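Local coordinates for protein putative hyaluronoglucosaminidase (Clostridium perfringens, PDB 6PWI) that probably acts as a family 84 hexosaminidase, this chain being the part of a longer secreted, cell-wall-anchored protein that holds the catalytic domain, at residues A[385-396]-A[417-428]; A[433-441]-A[454-462]. All coordinates share one frame; numbering follows the deposited sequence.

In the fold
The chain first builds the mixed sheet of the N-terminal domain, then the eight parallel strands of a barrel, and both contacts come late in that barrel. Interaction 1 pairs the seventh strand with the eighth and closes a loop of 20 residues that contains no helix. Directly after it, interaction 2 folds helix 451-462 back across helix 433-444, closing a shorter loop of 12 residues. The two follow in series, neither enclosing nor crossing the other. They meet where helix 433-444 lies on the outer side of the strands: Ile439 packs on Leu391 and Thr423, and Ala435 on Trp393 and Pro394. Together they tie the barrel wall to helix 433-444 and that helix to helix 451-462.

Interaction 1: A[385-396]-A[417-428]; sequences RQAFMWLNWPVN and NFKGIVTNPMQE. With EDO (1,2-ethanediol), chain H.
Met389 and Ile421 sit level on two neighbouring parallel strands, and their side chains run side by side in the same direction, Met389 CG resting 3.6 Å from Ile421 CD1. This is the tight part of the contact. Backbone bonds alternate between the strands: Met389 N reaches Gly420 O, Val422 N reaches Met389 O, and Leu391 N reaches Val422 O. Leu391 joins the same apolar layer through its CB, and helices 373-383 and 433-444 cover it from outside. Inside the barrel, Val422 CG1 touches Phe388 CZ at 3.6 Å, the two side chains crossing at about a right angle, while Gly420 O and Ile421 N lie at the edge of the Phe388 ring.

Around the C-terminal ends of the strands the polar groups take over. Asn392 OD1 accepts two bonds. Asn424 ND2 lies 2.9 Å from Asn392 OD1, nearly in line with the C=O and with that oxygen in the plane of the Asn424 amide; Trp390 NE1 is 3.0 Å from Asn392 OD1, above the carbonyl plane. Asn424 CG stands anti to its N (chi1 -180°), which extends the amide toward Asn392. Thr423 OG1 donates to Trp393 O at 2.6 Å, just before the cis peptide bond to Pro394.

The opposite end is looser, with Gln386 and Lys419 partly exposed, though Lys419 N still bonds Ala387 O. Here the Gln386 amide lies against the backbone of Asn417, Lys419 CD passes 3.6 Å from Gln386 O, and a water bridges Ala387 N and Asn417 O. Lys419 NZ reaches a salt bridge with Asp359 on the neighbouring strand.

An ethanediol, probably from the crystallisation liquor, lies over one face of the Trp390 indole, whose side chain is about 10 Å from that of Asp299, the predicted proton donor. The pair forms strands seven and eight of a (beta/alpha)8 barrel, whose C-terminal strand ends carry the active site.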
# COMPACT_ATOMS: atom_id res chain seq x y z
N ARG A 385 -0.32 -8.23 24.29
CA ARG A 385 0.37 -8.69 23.09
C ARG A 385 0.62 -7.49 22.18
O ARG A 385 0.05 -6.42 22.38
CB ARG A 385 -0.46 -9.76 22.37
CG ARG A 385 -1.71 -9.22 21.68
CD ARG A 385 -2.67 -10.29 21.20
NE ARG A 385 -3.43 -10.84 22.31
CZ ARG A 385 -4.26 -11.88 22.23
NH1 ARG A 385 -4.45 -12.49 21.07
NH2 ARG A 385 -4.91 -12.28 23.31
N GLN A 386 1.47 -7.67 21.17
CA GLN A 386 1.80 -6.58 20.27
C GLN A 386 0.65 -6.32 19.30
O GLN A 386 -0.14 -7.22 19.00
CB GLN A 386 3.09 -6.91 19.53
CG GLN A 386 4.29 -6.96 20.45
CD GLN A 386 5.56 -7.13 19.66
OE1 GLN A 386 5.57 -7.74 18.58
NE2 GLN A 386 6.64 -6.58 20.19
N ALA A 387 0.57 -5.07 18.82
CA ALA A 387 -0.54 -4.61 18.00
C ALA A 387 -0.30 -4.95 16.53
O ALA A 387 0.83 -5.10 16.08
CB ALA A 387 -0.73 -3.13 18.18
N PHE A 388 -1.41 -5.07 15.80
CA PHE A 388 -1.42 -5.06 14.35
C PHE A 388 -1.95 -3.69 13.93
O PHE A 388 -3.09 -3.34 14.23
CB PHE A 388 -2.23 -6.26 13.84
CG PHE A 388 -2.45 -6.38 12.35
CD1 PHE A 388 -1.60 -5.76 11.44
CD2 PHE A 388 -3.49 -7.15 11.86
CE1 PHE A 388 -1.81 -5.88 10.07
CE2 PHE A 388 -3.69 -7.28 10.49
CZ PHE A 388 -2.86 -6.64 9.60
N MET A 389 -1.09 -2.90 13.27
CA MET A 389 -1.36 -1.50 13.01
C MET A 389 -2.30 -1.35 11.82
O MET A 389 -2.04 -1.90 10.75
CB MET A 389 -0.04 -0.76 12.73
CG MET A 389 -0.22 0.62 12.13
SD MET A 389 -0.56 1.82 13.43
CE MET A 389 -0.49 3.36 12.52
N TRP A 390 -3.40 -0.62 12.03
CA TRP A 390 -4.28 -0.12 10.98
C TRP A 390 -3.92 1.34 10.74
O TRP A 390 -4.16 2.19 11.60
CB TRP A 390 -5.74 -0.31 11.42
CG TRP A 390 -6.81 0.32 10.57
CD1 TRP A 390 -6.78 1.51 9.90
CD2 TRP A 390 -8.14 -0.21 10.35
NE1 TRP A 390 -7.96 1.75 9.26
CE2 TRP A 390 -8.82 0.71 9.52
CE3 TRP A 390 -8.81 -1.37 10.76
CZ2 TRP A 390 -10.14 0.51 9.10
CZ3 TRP A 390 -10.12 -1.56 10.36
CH2 TRP A 390 -10.77 -0.64 9.54
N LEU A 391 -3.32 1.63 9.57
CA LEU A 391 -2.86 2.98 9.28
C LEU A 391 -3.91 3.73 8.47
O LEU A 391 -4.20 3.38 7.32
CB LEU A 391 -1.52 2.92 8.53
CG LEU A 391 -0.92 4.29 8.19
CD1 LEU A 391 -0.57 5.05 9.45
CD2 LEU A 391 0.30 4.14 7.31
N ASN A 392 -4.46 4.79 9.08
CA ASN A 392 -5.45 5.62 8.43
C ASN A 392 -4.77 6.67 7.55
O ASN A 392 -4.91 7.87 7.78
CB ASN A 392 -6.41 6.24 9.46
CG ASN A 392 -7.59 5.34 9.74
OD1 ASN A 392 -8.13 4.72 8.82
ND2 ASN A 392 -8.00 5.25 11.00
N TRP A 393 -4.03 6.19 6.55
CA TRP A 393 -3.46 6.99 5.48
C TRP A 393 -3.21 6.04 4.32
O TRP A 393 -2.69 4.95 4.53
CB TRP A 393 -2.14 7.65 5.92
CG TRP A 393 -1.39 8.31 4.80
CD1 TRP A 393 -1.61 9.56 4.29
CD2 TRP A 393 -0.31 7.76 4.04
NE1 TRP A 393 -0.74 9.82 3.27
CE2 TRP A 393 0.08 8.74 3.09
CE3 TRP A 393 0.39 6.54 4.07
CZ2 TRP A 393 1.12 8.53 2.19
CZ3 TRP A 393 1.41 6.34 3.18
CH2 TRP A 393 1.78 7.32 2.25
N PRO A 394 -3.51 6.43 3.06
CA PRO A 394 -3.91 7.79 2.72
C PRO A 394 -5.41 8.02 2.52
O PRO A 394 -5.80 8.82 1.67
CB PRO A 394 -3.20 7.91 1.37
CG PRO A 394 -3.45 6.56 0.72
CD PRO A 394 -3.38 5.57 1.87
N VAL A 395 -6.23 7.33 3.32
CA VAL A 395 -7.68 7.50 3.28
C VAL A 395 -8.03 8.99 3.23
O VAL A 395 -7.54 9.78 4.04
CB VAL A 395 -8.38 6.78 4.46
CG1 VAL A 395 -7.72 7.06 5.80
CG2 VAL A 395 -9.87 7.09 4.52
N ASN A 396 -8.90 9.36 2.28
CA ASN A 396 -9.21 10.76 2.05
C ASN A 396 -10.69 11.05 2.33
O ASN A 396 -11.22 12.05 1.87
CB ASN A 396 -8.78 11.21 0.65
CG ASN A 396 -9.50 10.50 -0.48
OD1 ASN A 396 -10.23 9.54 -0.26
ND2 ASN A 396 -9.30 10.96 -1.70
N ASN A 417 8.07 -2.79 17.73
CA ASN A 417 7.29 -3.57 18.68
C ASN A 417 5.86 -3.81 18.19
O ASN A 417 4.90 -3.56 18.93
CB ASN A 417 7.34 -2.94 20.08
CG ASN A 417 6.94 -1.48 20.10
OD1 ASN A 417 7.02 -0.79 19.08
ND2 ASN A 417 6.52 -0.99 21.26
N PHE A 418 5.71 -4.32 16.96
CA PHE A 418 4.38 -4.54 16.41
C PHE A 418 4.43 -5.60 15.31
O PHE A 418 5.50 -5.87 14.76
CB PHE A 418 3.73 -3.22 15.98
CG PHE A 418 4.32 -2.57 14.75
CD1 PHE A 418 3.57 -2.48 13.59
CD2 PHE A 418 5.61 -2.07 14.76
CE1 PHE A 418 4.11 -1.89 12.46
CE2 PHE A 418 6.14 -1.47 13.62
CZ PHE A 418 5.39 -1.38 12.47
N LYS A 419 3.25 -6.15 14.99
CA LYS A 419 3.10 -7.39 14.25
C LYS A 419 3.03 -7.14 12.75
O LYS A 419 3.19 -8.06 11.96
CB LYS A 419 1.81 -8.10 14.67
CG LYS A 419 1.81 -8.72 16.06
CD LYS A 419 0.59 -9.57 16.36
CE LYS A 419 0.90 -10.72 17.30
NZ LYS A 419 -0.34 -11.31 17.86
N GLY A 420 2.78 -5.89 12.35
CA GLY A 420 2.61 -5.57 10.94
C GLY A 420 1.67 -4.39 10.73
O GLY A 420 1.18 -3.80 11.68
N ILE A 421 1.41 -4.07 9.45
CA ILE A 421 0.71 -2.84 9.14
C ILE A 421 -0.13 -3.02 7.88
O ILE A 421 0.30 -3.68 6.93
CB ILE A 421 1.72 -1.67 9.04
CG1 ILE A 421 1.04 -0.34 8.69
CG2 ILE A 421 2.88 -2.01 8.11
CD1 ILE A 421 1.81 0.89 9.15
N VAL A 422 -1.34 -2.45 7.89
CA VAL A 422 -2.13 -2.31 6.68
C VAL A 422 -2.48 -0.84 6.49
O VAL A 422 -2.68 -0.12 7.46
CB VAL A 422 -3.39 -3.20 6.68
CG1 VAL A 422 -3.04 -4.67 6.60
CG2 VAL A 422 -4.32 -2.91 7.84
N THR A 423 -2.53 -0.41 5.22
CA THR A 423 -2.93 0.95 4.86
C THR A 423 -4.42 0.97 4.50
O THR A 423 -4.89 0.15 3.73
CB THR A 423 -2.07 1.51 3.73
OG1 THR A 423 -2.74 2.66 3.22
CG2 THR A 423 -1.87 0.56 2.57
N ASN A 424 -5.14 1.93 5.06
CA ASN A 424 -6.53 2.19 4.68
C ASN A 424 -6.51 3.28 3.62
O ASN A 424 -6.33 4.46 3.94
CB ASN A 424 -7.35 2.55 5.92
CG ASN A 424 -8.81 2.83 5.64
OD1 ASN A 424 -9.37 2.28 4.70
ND2 ASN A 424 -9.44 3.67 6.45
N PRO A 425 -6.61 2.95 2.31
CA PRO A 425 -6.35 3.92 1.24
C PRO A 425 -7.57 4.74 0.83
O PRO A 425 -8.60 4.69 1.50
CB PRO A 425 -5.85 3.04 0.09
CG PRO A 425 -5.83 1.63 0.64
CD PRO A 425 -6.86 1.62 1.76
N MET A 426 -7.42 5.48 -0.28
CA MET A 426 -8.43 6.40 -0.80
C MET A 426 -9.48 5.62 -1.59
O MET A 426 -9.24 4.49 -1.99
CB MET A 426 -7.80 7.40 -1.76
CG MET A 426 -6.70 8.24 -1.15
SD MET A 426 -5.94 9.27 -2.43
CE MET A 426 -4.57 8.21 -2.92
N GLN A 427 -10.62 6.26 -1.85
CA GLN A 427 -11.59 5.66 -2.76
C GLN A 427 -11.03 5.64 -4.18
O GLN A 427 -11.56 4.95 -5.05
CB GLN A 427 -12.94 6.38 -2.66
CG GLN A 427 -12.93 7.76 -3.29
CD GLN A 427 -14.32 8.36 -3.35
OE1 GLN A 427 -15.21 8.01 -2.58
NE2 GLN A 427 -14.49 9.30 -4.27
N GLU A 428 -9.94 6.39 -4.40
CA GLU A 428 -9.23 6.38 -5.67
C GLU A 428 -8.17 5.28 -5.63
O GLU A 428 -7.09 5.47 -5.06
CB GLU A 428 -8.61 7.75 -5.97
CG GLU A 428 -9.62 8.83 -6.29
CD GLU A 428 -10.35 9.40 -5.09
OE1 GLU A 428 -9.88 9.19 -3.95
OE2 GLU A 428 -11.39 10.06 -5.28
C1 EDO H . -11.45 1.29 12.98
O1 EDO H . -12.67 1.02 12.30
C2 EDO H . -10.39 1.92 12.14
O2 EDO H . -10.67 3.22 11.59
O HOH W 1 2.31 -3.38 20.48

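Interaction 2: A[433-441]-A[454-462]; sequences KVALFAIAD and SWKDSFKYI
Phe437 drives its ring against Ser458 and Tyr461 where helix 433-444, the one that follows the last strand of the (beta/alpha)8 barrel, crosses helix 451-462. The axes cross at 123°, with a closest approach of 9.6 Å. With CG anti to the backbone N (chi1 -165°), the Phe437 side chain stretches straight into the crossing. Its CB already faces Ser458 CB; beyond it, CG and CD2 lie under that same methylene, which makes a CH-pi contact 3.5 Å from the ring centroid. CE2 points to Ser454 O, while Ser454 OG sits at the edge of the ring. CE1, 3.6 Å from Tyr461 CD2, and then CZ meet the tyrosine, whose ring is nearly parallel but slid so far that the two barely overlap. Phe206 and Tyr37 add further aromatic contacts to Phe437.

One turn earlier, Val434 divides its methyls: CG1 meets the edge of the Trp455 indole, and CG2 touches both Phe459 CE1 and Ile462 CD1, each 3.6 Å away. Ile462 and the aliphatic part of Lys433 slide past each other in opposite directions. Lys433 NZ goes on to a salt bridge with Asp198 and to a water that also bonds Ile462 O.

Polar groups are bridged within this buried contact. A second water donates to both Val434 O and Ser458 OG, and that hydroxyl in turn donates to Trp455 O. At the far end Ser454 OG donates to Asp441 OD2 at 2.9 Å, on the carboxylate's anti lone pair, while Asp441 OD1 accepts from Ile39 N.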
# COMPACT_ATOMS: atom_id res chain seq x y z
N LYS A 433 -1.80 3.47 -5.09
CA LYS A 433 -0.66 2.59 -5.29
C LYS A 433 0.61 3.17 -4.66
O LYS A 433 1.49 2.40 -4.28
CB LYS A 433 -0.44 2.23 -6.77
CG LYS A 433 -1.42 1.20 -7.31
CD LYS A 433 -1.32 1.06 -8.81
CE LYS A 433 -2.24 0.01 -9.39
NZ LYS A 433 -1.78 -0.32 -10.75
N VAL A 434 0.66 4.51 -4.52
CA VAL A 434 1.80 5.20 -3.95
C VAL A 434 1.99 4.75 -2.50
O VAL A 434 3.10 4.37 -2.10
CB VAL A 434 1.66 6.74 -4.06
CG1 VAL A 434 2.77 7.49 -3.34
CG2 VAL A 434 1.54 7.21 -5.50
N ALA A 435 0.90 4.74 -1.74
CA ALA A 435 0.94 4.33 -0.34
C ALA A 435 1.16 2.83 -0.22
O ALA A 435 1.87 2.38 0.67
CB ALA A 435 -0.31 4.77 0.36
N LEU A 436 0.56 2.05 -1.13
CA LEU A 436 0.75 0.60 -1.09
C LEU A 436 2.24 0.29 -1.16
O LEU A 436 2.74 -0.51 -0.38
CB LEU A 436 -0.04 -0.08 -2.21
CG LEU A 436 -1.34 -0.77 -1.78
CD1 LEU A 436 -2.39 0.25 -1.36
CD2 LEU A 436 -1.87 -1.65 -2.90
N PHE A 437 2.94 0.96 -2.09
CA PHE A 437 4.37 0.80 -2.23
C PHE A 437 5.07 1.12 -0.91
O PHE A 437 5.95 0.36 -0.49
CB PHE A 437 4.91 1.68 -3.36
CG PHE A 437 6.30 1.33 -3.82
CD1 PHE A 437 6.49 0.46 -4.89
CD2 PHE A 437 7.41 1.87 -3.20
CE1 PHE A 437 7.78 0.16 -5.32
CE2 PHE A 437 8.70 1.56 -3.63
CZ PHE A 437 8.88 0.71 -4.70
N ALA A 438 4.66 2.22 -0.26
CA ALA A 438 5.31 2.67 0.96
C ALA A 438 5.15 1.62 2.06
O ALA A 438 6.14 1.19 2.64
CB ALA A 438 4.76 4.01 1.39
N ILE A 439 3.90 1.21 2.32
CA ILE A 439 3.58 0.25 3.36
C ILE A 439 4.25 -1.10 3.09
O ILE A 439 4.70 -1.76 4.02
CB ILE A 439 2.05 0.12 3.53
CG1 ILE A 439 1.41 1.45 3.92
CG2 ILE A 439 1.67 -0.99 4.49
CD1 ILE A 439 2.14 2.20 5.00
N ALA A 440 4.34 -1.49 1.81
CA ALA A 440 4.97 -2.74 1.43
C ALA A 440 6.45 -2.71 1.82
O ALA A 440 6.93 -3.64 2.45
CB ALA A 440 4.79 -2.98 -0.04
N ASP A 441 7.14 -1.63 1.43
CA ASP A 441 8.56 -1.47 1.68
C ASP A 441 8.80 -1.40 3.18
O ASP A 441 9.61 -2.16 3.73
CB ASP A 441 9.07 -0.23 0.94
CG ASP A 441 10.57 -0.03 0.95
OD1 ASP A 441 11.31 -0.99 1.29
OD2 ASP A 441 11.00 1.08 0.60
N SER A 454 12.32 5.88 -1.40
CA SER A 454 11.29 4.90 -1.67
C SER A 454 10.13 5.55 -2.42
O SER A 454 9.65 5.03 -3.42
CB SER A 454 10.83 4.28 -0.38
OG SER A 454 9.79 3.36 -0.61
N TRP A 455 9.69 6.71 -1.92
CA TRP A 455 8.64 7.48 -2.56
C TRP A 455 9.00 7.77 -4.01
O TRP A 455 8.21 7.51 -4.92
CB TRP A 455 8.39 8.75 -1.75
CG TRP A 455 7.29 9.63 -2.26
CD1 TRP A 455 6.01 9.27 -2.56
CD2 TRP A 455 7.39 11.04 -2.51
NE1 TRP A 455 5.30 10.36 -2.98
CE2 TRP A 455 6.11 11.46 -2.97
CE3 TRP A 455 8.42 11.98 -2.40
CZ2 TRP A 455 5.85 12.79 -3.30
CZ3 TRP A 455 8.16 13.29 -2.73
CH2 TRP A 455 6.90 13.69 -3.18
N LYS A 456 10.21 8.28 -4.24
CA LYS A 456 10.64 8.66 -5.57
C LYS A 456 10.74 7.43 -6.47
O LYS A 456 10.35 7.47 -7.64
CB LYS A 456 11.97 9.42 -5.49
CG LYS A 456 12.41 10.09 -6.78
CD LYS A 456 13.87 10.49 -6.80
CE LYS A 456 14.28 11.08 -8.14
NZ LYS A 456 15.75 11.22 -8.25
N ASP A 457 11.25 6.32 -5.92
CA ASP A 457 11.52 5.14 -6.73
C ASP A 457 10.22 4.47 -7.15
O ASP A 457 10.19 3.78 -8.16
CB ASP A 457 12.48 4.17 -6.05
CG ASP A 457 13.90 4.70 -5.94
OD1 ASP A 457 14.25 5.63 -6.71
OD2 ASP A 457 14.65 4.20 -5.07
N SER A 458 9.15 4.71 -6.39
CA SER A 458 7.89 4.02 -6.59
C SER A 458 7.25 4.38 -7.94
O SER A 458 6.64 3.53 -8.57
CB SER A 458 6.94 4.28 -5.45
OG SER A 458 6.49 5.62 -5.44
N PHE A 459 7.41 5.64 -8.38
CA PHE A 459 6.64 6.11 -9.52
C PHE A 459 6.91 5.28 -10.78
O PHE A 459 5.99 5.04 -11.56
CB PHE A 459 6.71 7.63 -9.67
CG PHE A 459 6.01 8.32 -8.52
CD1 PHE A 459 4.63 8.48 -8.50
CD2 PHE A 459 6.75 8.71 -7.40
CE1 PHE A 459 4.00 9.04 -7.40
CE2 PHE A 459 6.11 9.29 -6.31
CZ PHE A 459 4.74 9.44 -6.31
N LYS A 460 8.14 4.79 -10.96
CA LYS A 460 8.45 4.03 -12.15
C LYS A 460 7.69 2.70 -12.16
O LYS A 460 7.36 2.19 -13.23
CB LYS A 460 9.96 3.84 -12.34
CG LYS A 460 10.63 2.84 -11.42
CD LYS A 460 12.13 2.72 -11.62
CE LYS A 460 12.92 3.77 -10.86
NZ LYS A 460 12.97 3.43 -9.42
N TYR A 461 7.38 2.17 -10.97
CA TYR A 461 6.65 0.92 -10.84
C TYR A 461 5.15 1.17 -11.01
O TYR A 461 4.46 0.35 -11.61
CB TYR A 461 6.94 0.27 -9.49
CG TYR A 461 8.39 -0.06 -9.30
CD1 TYR A 461 8.95 -1.16 -9.93
CD2 TYR A 461 9.21 0.76 -8.54
CE1 TYR A 461 10.30 -1.46 -9.78
CE2 TYR A 461 10.56 0.48 -8.38
CZ TYR A 461 11.10 -0.64 -9.00
OH TYR A 461 12.42 -0.93 -8.85
N ILE A 462 4.66 2.29 -10.48
CA ILE A 462 3.24 2.58 -10.51
C ILE A 462 2.84 2.94 -11.94
O ILE A 462 1.79 2.52 -12.40
CB ILE A 462 2.89 3.69 -9.51
CG1 ILE A 462 3.27 3.27 -8.09
CG2 ILE A 462 1.42 4.09 -9.63
CD1 ILE A 462 3.24 4.40 -7.09
O HOH W 2 0.87 -0.20 -11.75
O HOH W 3 5.73 5.46 -2.71